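Side-chain contacts in glutathione peroxidase (Schistosoma mansoni, PDB 2V1M), which catalyses the reduction of hydrogen peroxide by glutathione, giving glutathione disulfide and water: residues 58-62 with 63-67; 151-155 with 156-160; 70-73 with 74-77. All blocks are in the same frame, centred on the assembly; numbering follows the deposited sequence.

Contact 1. Residues 58-62 with 63-67; sequences TRLVG and KGLRI
V61 O meets R66 NH1 at 2.9 Å, with the donor in the carbonyl plane on a lone pair, while the oxygen lies 25° out of the guanidinium plane. The same NH1 turns back to L65 O, also 2.9 Å away and this time close to that plane. A water at the guanidinium edge joins R66 NH2 to V61 O, and V61 CG2 lies over one face of the group, 3.5 Å from NH1. A bend at the second torsion of R66 (-67°) brings the guanidinium back to the helix end, although its CB points away from it. Beneath this, G64, with positive phi, is the C-prime residue of a Schellman motif that ends helix 46-60: L65 N bonds to L60 O at 3.2 Å, and G64 N to V61 O at 3.1 Å. K63 N also reaches L60 O, from the face opposite L65 N. On the apolar side L60 CB packs on L65 CB at 3.8 Å, and I162 of helix 159-167 touches both leucines. The turn's own amides thus take up L60 O and V61 O, and the charge of R66 probably interacts favourably with the partial negative charge at this helix end.

Contact 2. Residues 151-155 with 156-160; sequences PTTAP and YDIEG
P155 sits at the centre of a compact turn, its carbonyl oxygen facing I158. I158 N donates to P155 O at 2.9 Å, and the isoleucine side chain closes over the same oxygen, its CB only 3.3 Å away. With CG1 anti to the carbonyl carbon (chi1 -57°), I158 brings that branch back along the preceding chain, where it lies 4.1 Å from T153 CG2. The two side chains cross at about a right angle; the hydroxyl of T153 is engaged elsewhere, by S150 O. The pyrrolidine ring of P155 packs against N49, Q52 and M56 of helix 46-60. Y156 has its CB 3.7 Å from P155 C, but its phenol leads away from the turn, and its backbone N is held by Q52 OE1. One residue back, A154 O accepts from D157 N at 2.9 Å, so consecutive bonds of the i to i+3 kind wind the chain into helix 159-167. D157 adds a bridge through water: OD2 receives a bond of 2.7 Å from a water that in turn accepts from A154 N. A154 CB rests 3.9 Å from D157 OD2. P155 has no amide hydrogen in need of a partner, which suits the first turn, and its carbonyl serves I158 N. The carboxylate of D157 is thus linked to the backbone before the turn by water, and its place near the N-terminal end of a helix may stabilise its negative charge.

Contact 3. Residues 70-73 with 74-77; sequences FPCN and QFGG
Q74 OE1 lies 3.6 Å from C72 SG and is held by two backbone amides, V106 N and N107 N, which fix the carboxamide at the end of a side chain extended beyond CG. The thiol sulfur is approached by more of the same residue. Q74 N donates to C72 SG at 3.6 Å, a long bond of the kind sulfur accepts, with an N-H...S angle of 156°, and Q74 CB and CG pass alongside the sulfur. With SG anti to the backbone N (chi1 174°), C72 sends its sulfur forward into this turn, where it also contacts F75: SG is 4.0 Å from CE2 and lies obliquely, 58° off the ring normal, in a sulfur-aromatic contact. Q74 CB stands over the centre of one face of the F75 ring, and the ring also meets that of W132. These residues belong to the FPCNQF sequence signature of glutathione peroxidases, which here runs from the end of strand 65-71, a parallel strand of the thioredoxin-fold sheet, into the loop before helix 83-94. The opposite flank of the turn is polar. N73 CG, anti to its own backbone N, swings OD1 over G77, to 3.1 Å from G77 C, while the oxygen takes its hydrogen bond from E79 N. G76 and G77 both have positive phi, which lets the chain curl round the asparagine. A water spans the curl, donating to N73 O at 2.7 Å and accepting from G77 N at 2.8 Å. A second water accepts from F75 N at 2.9 Å and lies beside C72 O.

From the N terminus, contact 1 comes first, turning the chain from helix 46-60 into strand 65-71. Contact 3 follows at the far end of the same strand, where the chain leaves the central sheet for the loop leading to helix 83-94; the two centres are about 26 Å apart, on opposite sides of the chain's centre. Contact 2 comes last, closing the turn between strand 145-149 and helix 159-167. All three are local and in series, so none encloses or crosses another. Contacts 1 and 2 meet in space through the R59 to E159 salt bridge, joining helix 46-60 to helix 159-167, whereas contact 3 shares only strand 65-71 with contact 1 and does not touch contact 2.

Contact 1. Residues 58-62 with 63-67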
loop_
_atom_site.group_PDB
_atom_site.type_symbol
_atom_site.label_atom_id
_atom_site.label_comp_id
_atom_site.label_asym_id
_atom_site.label_seq_id
_atom_site.Cartn_x
_atom_site.Cartn_y
_atom_site.Cartn_z
ATOM N N THR A 58 6.901 -6.504 -11.068
ATOM C CA THR A 58 7.863 -7.168 -11.935
ATOM C C THR A 58 8.419 -6.209 -13.007
ATOM O O THR A 58 9.602 -6.268 -13.362
ATOM C CB THR A 58 7.235 -8.441 -12.494
ATOM O OG1 THR A 58 6.971 -9.336 -11.392
ATOM C CG2 THR A 58 8.163 -9.139 -13.468
ATOM N N ARG A 59 7.563 -5.317 -13.518
ATOM C CA ARG A 59 8.009 -4.358 -14.529
ATOM C C ARG A 59 8.935 -3.281 -13.945
ATOM O O ARG A 59 9.870 -2.826 -14.630
ATOM C CB ARG A 59 6.793 -3.709 -15.236
ATOM C CG ARG A 59 7.161 -2.759 -16.356
ATOM C CD ARG A 59 5.943 -2.152 -17.007
ATOM N NE ARG A 59 5.453 -3.003 -18.081
ATOM C CZ ARG A 59 4.506 -2.657 -18.944
ATOM N NH1 ARG A 59 4.141 -3.510 -19.891
ATOM N NH2 ARG A 59 3.911 -1.473 -18.854
ATOM N N LEU A 60 8.651 -2.843 -12.708
ATOM C CA LEU A 60 9.211 -1.574 -12.216
ATOM C C LEU A 60 10.073 -1.676 -10.977
ATOM O O LEU A 60 10.702 -0.654 -10.631
ATOM C CB LEU A 60 8.071 -0.581 -12.008
ATOM C CG LEU A 60 7.332 -0.198 -13.308
ATOM C CD1 LEU A 60 6.128 0.671 -12.982
ATOM C CD2 LEU A 60 8.239 0.473 -14.338
ATOM N N VAL A 61 10.166 -2.820 -10.293
ATOM C CA VAL A 61 10.990 -2.877 -9.097
ATOM C C VAL A 61 12.448 -2.491 -9.389
ATOM O O VAL A 61 13.080 -1.785 -8.597
ATOM C CB VAL A 61 10.890 -4.259 -8.426
ATOM C CG1 VAL A 61 11.421 -5.387 -9.329
ATOM C CG2 VAL A 61 11.585 -4.252 -7.035
ATOM N N GLY A 62 12.960 -2.930 -10.533
ATOM C CA GLY A 62 14.342 -2.625 -10.892
ATOM C C GLY A 62 14.593 -1.153 -11.179
ATOM O O GLY A 62 15.752 -0.735 -11.213
ATOM N N LYS A 63 13.534 -0.397 -11.447
ATOM C CA LYS A 63 13.605 1.025 -11.727
ATOM C C LYS A 63 13.382 1.880 -10.484
ATOM O O LYS A 63 13.527 3.096 -10.548
ATOM C CB LYS A 63 12.569 1.392 -12.789
ATOM C CG LYS A 63 12.800 0.734 -14.141
ATOM C CD LYS A 63 11.753 1.196 -15.163
ATOM C CE LYS A 63 11.537 0.198 -16.285
ATOM N NZ LYS A 63 12.825 -0.236 -16.876
ATOM N N GLY A 64 13.041 1.236 -9.369
ATOM C CA GLY A 64 12.897 1.937 -8.081
ATOM C C GLY A 64 11.507 1.949 -7.466
ATOM O O GLY A 64 11.306 2.659 -6.483
ATOM N N LEU A 65 10.538 1.211 -8.023
ATOM C CA LEU A 65 9.223 1.126 -7.418
ATOM C C LEU A 65 9.206 0.095 -6.283
ATOM O O LEU A 65 9.688 -1.045 -6.486
ATOM C CB LEU A 65 8.165 0.724 -8.444
ATOM C CG LEU A 65 6.749 0.575 -7.859
ATOM C CD1 LEU A 65 6.184 1.903 -7.375
ATOM C CD2 LEU A 65 5.837 -0.026 -8.927
ATOM N N ARG A 66 8.604 0.454 -5.157
ATOM C CA ARG A 66 8.320 -0.486 -4.071
ATOM C C ARG A 66 6.826 -0.439 -3.775
ATOM O O ARG A 66 6.275 0.607 -3.494
ATOM C CB ARG A 66 9.150 -0.128 -2.820
ATOM C CG ARG A 66 10.673 -0.195 -3.084
ATOM C CD ARG A 66 11.137 -1.608 -3.350
ATOM N NE ARG A 66 12.589 -1.650 -3.539
ATOM C CZ ARG A 66 13.201 -1.445 -4.711
ATOM N NH1 ARG A 66 12.511 -1.102 -5.805
ATOM N NH2 ARG A 66 14.531 -1.536 -4.781
ATOM N N ILE A 67 6.183 -1.590 -3.840
ATOM C CA ILE A 67 4.778 -1.716 -3.502
ATOM C C ILE A 67 4.665 -2.291 -2.102
ATOM O O ILE A 67 5.325 -3.306 -1.791
ATOM C CB ILE A 67 4.035 -2.611 -4.548
ATOM C CG1 ILE A 67 4.135 -1.952 -5.932
ATOM C CG2 ILE A 67 2.588 -2.862 -4.114
ATOM C CD1 ILE A 67 3.653 -2.872 -7.059
HETATM O O HOH W 1 15.593 -0.891 -7.433
#

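Contact 2. Residues 151-155 with 156-160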
loop_
_atom_site.group_PDB
_atom_site.type_symbol
_atom_site.label_atom_id
_atom_site.label_comp_id
_atom_site.label_asym_id
_atom_site.label_seq_id
_atom_site.Cartn_x
_atom_site.Cartn_y
_atom_site.Cartn_z
ATOM N N PRO A 151 -10.460 3.197 -4.451
ATOM C CA PRO A 151 -10.445 1.719 -4.602
ATOM C C PRO A 151 -10.604 1.192 -6.029
ATOM O O PRO A 151 -9.898 0.242 -6.389
ATOM C CB PRO A 151 -11.615 1.269 -3.715
ATOM C CG PRO A 151 -11.560 2.276 -2.563
ATOM C CD PRO A 151 -11.262 3.613 -3.267
ATOM N N THR A 152 -11.530 1.753 -6.789
ATOM C CA THR A 152 -11.824 1.229 -8.132
ATOM C C THR A 152 -10.760 1.613 -9.170
ATOM O O THR A 152 -10.856 1.191 -10.324
ATOM C CB THR A 152 -13.198 1.682 -8.658
ATOM O OG1 THR A 152 -13.217 3.113 -8.793
ATOM C CG2 THR A 152 -14.342 1.214 -7.768
ATOM N N THR A 153 -9.731 2.353 -8.785
ATOM C CA THR A 153 -8.649 2.693 -9.719
ATOM C C THR A 153 -7.796 1.454 -9.983
ATOM O O THR A 153 -7.142 0.917 -9.077
ATOM C CB THR A 153 -7.769 3.796 -9.119
ATOM O OG1 THR A 153 -8.581 4.884 -8.689
ATOM C CG2 THR A 153 -6.784 4.276 -10.172
ATOM N N ALA A 154 -7.772 0.997 -11.223
ATOM C CA ALA A 154 -6.917 -0.119 -11.565
ATOM C C ALA A 154 -5.458 0.247 -11.287
ATOM O O ALA A 154 -5.022 1.322 -11.690
ATOM C CB ALA A 154 -7.080 -0.456 -13.048
ATOM N N PRO A 155 -4.670 -0.670 -10.680
ATOM C CA PRO A 155 -3.249 -0.342 -10.477
ATOM C C PRO A 155 -2.565 0.093 -11.766
ATOM O O PRO A 155 -1.752 1.009 -11.752
ATOM C CB PRO A 155 -2.676 -1.643 -9.898
ATOM C CG PRO A 155 -3.863 -2.229 -9.086
ATOM C CD PRO A 155 -5.085 -1.908 -9.957
ATOM N N TYR A 156 -2.887 -0.540 -12.894
ATOM C CA TYR A 156 -2.252 -0.167 -14.152
ATOM C C TYR A 156 -2.445 1.304 -14.493
ATOM O O TYR A 156 -1.587 1.898 -15.166
ATOM C CB TYR A 156 -2.793 -1.024 -15.295
ATOM C CG TYR A 156 -2.307 -2.429 -15.363
ATOM C CD1 TYR A 156 -1.226 -2.864 -14.604
ATOM C CD2 TYR A 156 -2.906 -3.326 -16.230
ATOM C CE1 TYR A 156 -0.739 -4.146 -14.716
ATOM C CE2 TYR A 156 -2.445 -4.636 -16.340
ATOM C CZ TYR A 156 -1.352 -5.024 -15.574
ATOM O OH TYR A 156 -0.901 -6.311 -15.697
ATOM N N ASP A 157 -3.555 1.885 -14.084
ATOM C CA ASP A 157 -3.807 3.294 -14.392
ATOM C C ASP A 157 -2.965 4.257 -13.584
ATOM O O ASP A 157 -2.991 5.470 -13.848
ATOM C CB ASP A 157 -5.275 3.594 -14.248
ATOM C CG ASP A 157 -6.116 2.899 -15.342
ATOM O OD1 ASP A 157 -5.552 2.501 -16.374
ATOM O OD2 ASP A 157 -7.328 2.821 -15.198
ATOM N N ILE A 158 -2.194 3.735 -12.633
ATOM C CA ILE A 158 -1.282 4.542 -11.815
ATOM C C ILE A 158 0.137 4.536 -12.423
ATOM O O ILE A 158 1.012 5.313 -12.008
ATOM C CB ILE A 158 -1.290 3.998 -10.360
ATOM C CG1 ILE A 158 -2.720 4.012 -9.820
ATOM C CG2 ILE A 158 -0.367 4.815 -9.436
ATOM C CD1 ILE A 158 -2.877 3.312 -8.488
ATOM N N GLU A 159 0.374 3.683 -13.421
ATOM C CA GLU A 159 1.738 3.488 -13.898
ATOM C C GLU A 159 2.338 4.770 -14.493
ATOM O O GLU A 159 3.520 5.032 -14.280
ATOM C CB GLU A 159 1.742 2.360 -14.931
ATOM C CG GLU A 159 3.117 1.880 -15.248
ATOM C CD GLU A 159 3.168 0.438 -15.717
ATOM O OE1 GLU A 159 2.350 -0.410 -15.291
ATOM O OE2 GLU A 159 4.070 0.176 -16.527
ATOM N N GLY A 160 1.558 5.550 -15.237
ATOM C CA GLY A 160 2.076 6.793 -15.820
ATOM C C GLY A 160 2.605 7.740 -14.725
ATOM O O GLY A 160 3.699 8.340 -14.844
HETATM O O HOH W 2 -9.142 2.481 -13.285
#

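Contact 3. Residues 70-73 with 74-77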
loop_
_atom_site.group_PDB
_atom_site.type_symbol
_atom_site.label_atom_id
_atom_site.label_comp_id
_atom_site.label_asym_id
_atom_site.label_seq_id
_atom_site.Cartn_x
_atom_site.Cartn_y
_atom_site.Cartn_z
ATOM N N PHE A 70 -0.839 -3.485 2.896
ATOM C CA PHE A 70 -1.291 -3.536 4.284
ATOM C C PHE A 70 -2.665 -4.186 4.370
ATOM O O PHE A 70 -3.661 -3.569 3.999
ATOM C CB PHE A 70 -1.341 -2.123 4.877
ATOM C CG PHE A 70 0.046 -1.573 5.128
ATOM C CD1 PHE A 70 0.696 -1.849 6.328
ATOM C CD2 PHE A 70 0.689 -0.821 4.145
ATOM C CE1 PHE A 70 1.986 -1.406 6.560
ATOM C CE2 PHE A 70 1.988 -0.363 4.372
ATOM C CZ PHE A 70 2.640 -0.662 5.574
ATOM N N PRO A 71 -2.741 -5.421 4.876
ATOM C CA PRO A 71 -4.065 -6.038 5.093
ATOM C C PRO A 71 -4.859 -5.215 6.101
ATOM O O PRO A 71 -4.317 -4.673 7.059
ATOM C CB PRO A 71 -3.726 -7.421 5.673
ATOM C CG PRO A 71 -2.285 -7.705 5.140
ATOM C CD PRO A 71 -1.640 -6.348 5.260
ATOM N N CYS A 72 -6.179 -5.190 5.890
ATOM C CA CYS A 72 -7.061 -4.422 6.783
ATOM C C CYS A 72 -8.440 -5.052 6.717
ATOM O O CYS A 72 -8.955 -5.307 5.621
ATOM C CB CYS A 72 -7.116 -2.944 6.299
ATOM S SG CYS A 72 -8.296 -1.940 7.223
ATOM N N ASN A 73 -9.024 -5.316 7.902
ATOM C CA ASN A 73 -10.318 -5.967 8.018
ATOM C C ASN A 73 -11.461 -4.982 8.369
ATOM O O ASN A 73 -12.477 -5.417 8.931
ATOM C CB ASN A 73 -10.271 -7.109 9.051
ATOM C CG ASN A 73 -11.458 -8.049 8.904
ATOM O OD1 ASN A 73 -11.931 -8.312 7.799
ATOM N ND2 ASN A 73 -11.944 -8.570 10.013
ATOM N N GLN A 74 -11.305 -3.691 8.047
ATOM C CA GLN A 74 -12.336 -2.711 8.374
ATOM C C GLN A 74 -13.455 -2.617 7.352
ATOM O O GLN A 74 -14.418 -1.873 7.605
ATOM C CB GLN A 74 -11.724 -1.333 8.614
ATOM C CG GLN A 74 -10.911 -1.300 9.881
ATOM C CD GLN A 74 -10.384 0.092 10.157
ATOM O OE1 GLN A 74 -9.601 0.644 9.372
ATOM N NE2 GLN A 74 -10.844 0.690 11.267
ATOM N N PHE A 75 -13.368 -3.325 6.213
ATOM C CA PHE A 75 -14.290 -3.127 5.102
ATOM C C PHE A 75 -15.012 -4.439 4.788
ATOM O O PHE A 75 -14.493 -5.276 4.059
ATOM C CB PHE A 75 -13.542 -2.549 3.893
ATOM C CG PHE A 75 -12.805 -1.270 4.222
ATOM C CD1 PHE A 75 -13.519 -0.088 4.478
ATOM C CD2 PHE A 75 -11.431 -1.283 4.385
ATOM C CE1 PHE A 75 -12.832 1.074 4.824
ATOM C CE2 PHE A 75 -10.750 -0.110 4.718
ATOM C CZ PHE A 75 -11.468 1.074 4.934
ATOM N N GLY A 76 -16.210 -4.556 5.341
ATOM C CA GLY A 76 -17.040 -5.707 5.038
ATOM C C GLY A 76 -16.519 -7.027 5.592
ATOM O O GLY A 76 -16.921 -8.097 5.130
ATOM N N GLY A 77 -15.632 -6.970 6.575
ATOM C CA GLY A 77 -15.019 -8.195 7.125
ATOM C C GLY A 77 -14.327 -9.009 6.020
ATOM O O GLY A 77 -14.308 -10.251 6.062
HETATM O O HOH W 3 -11.611 -5.327 5.021
HETATM O O HOH W 4 -15.164 -5.367 8.873
#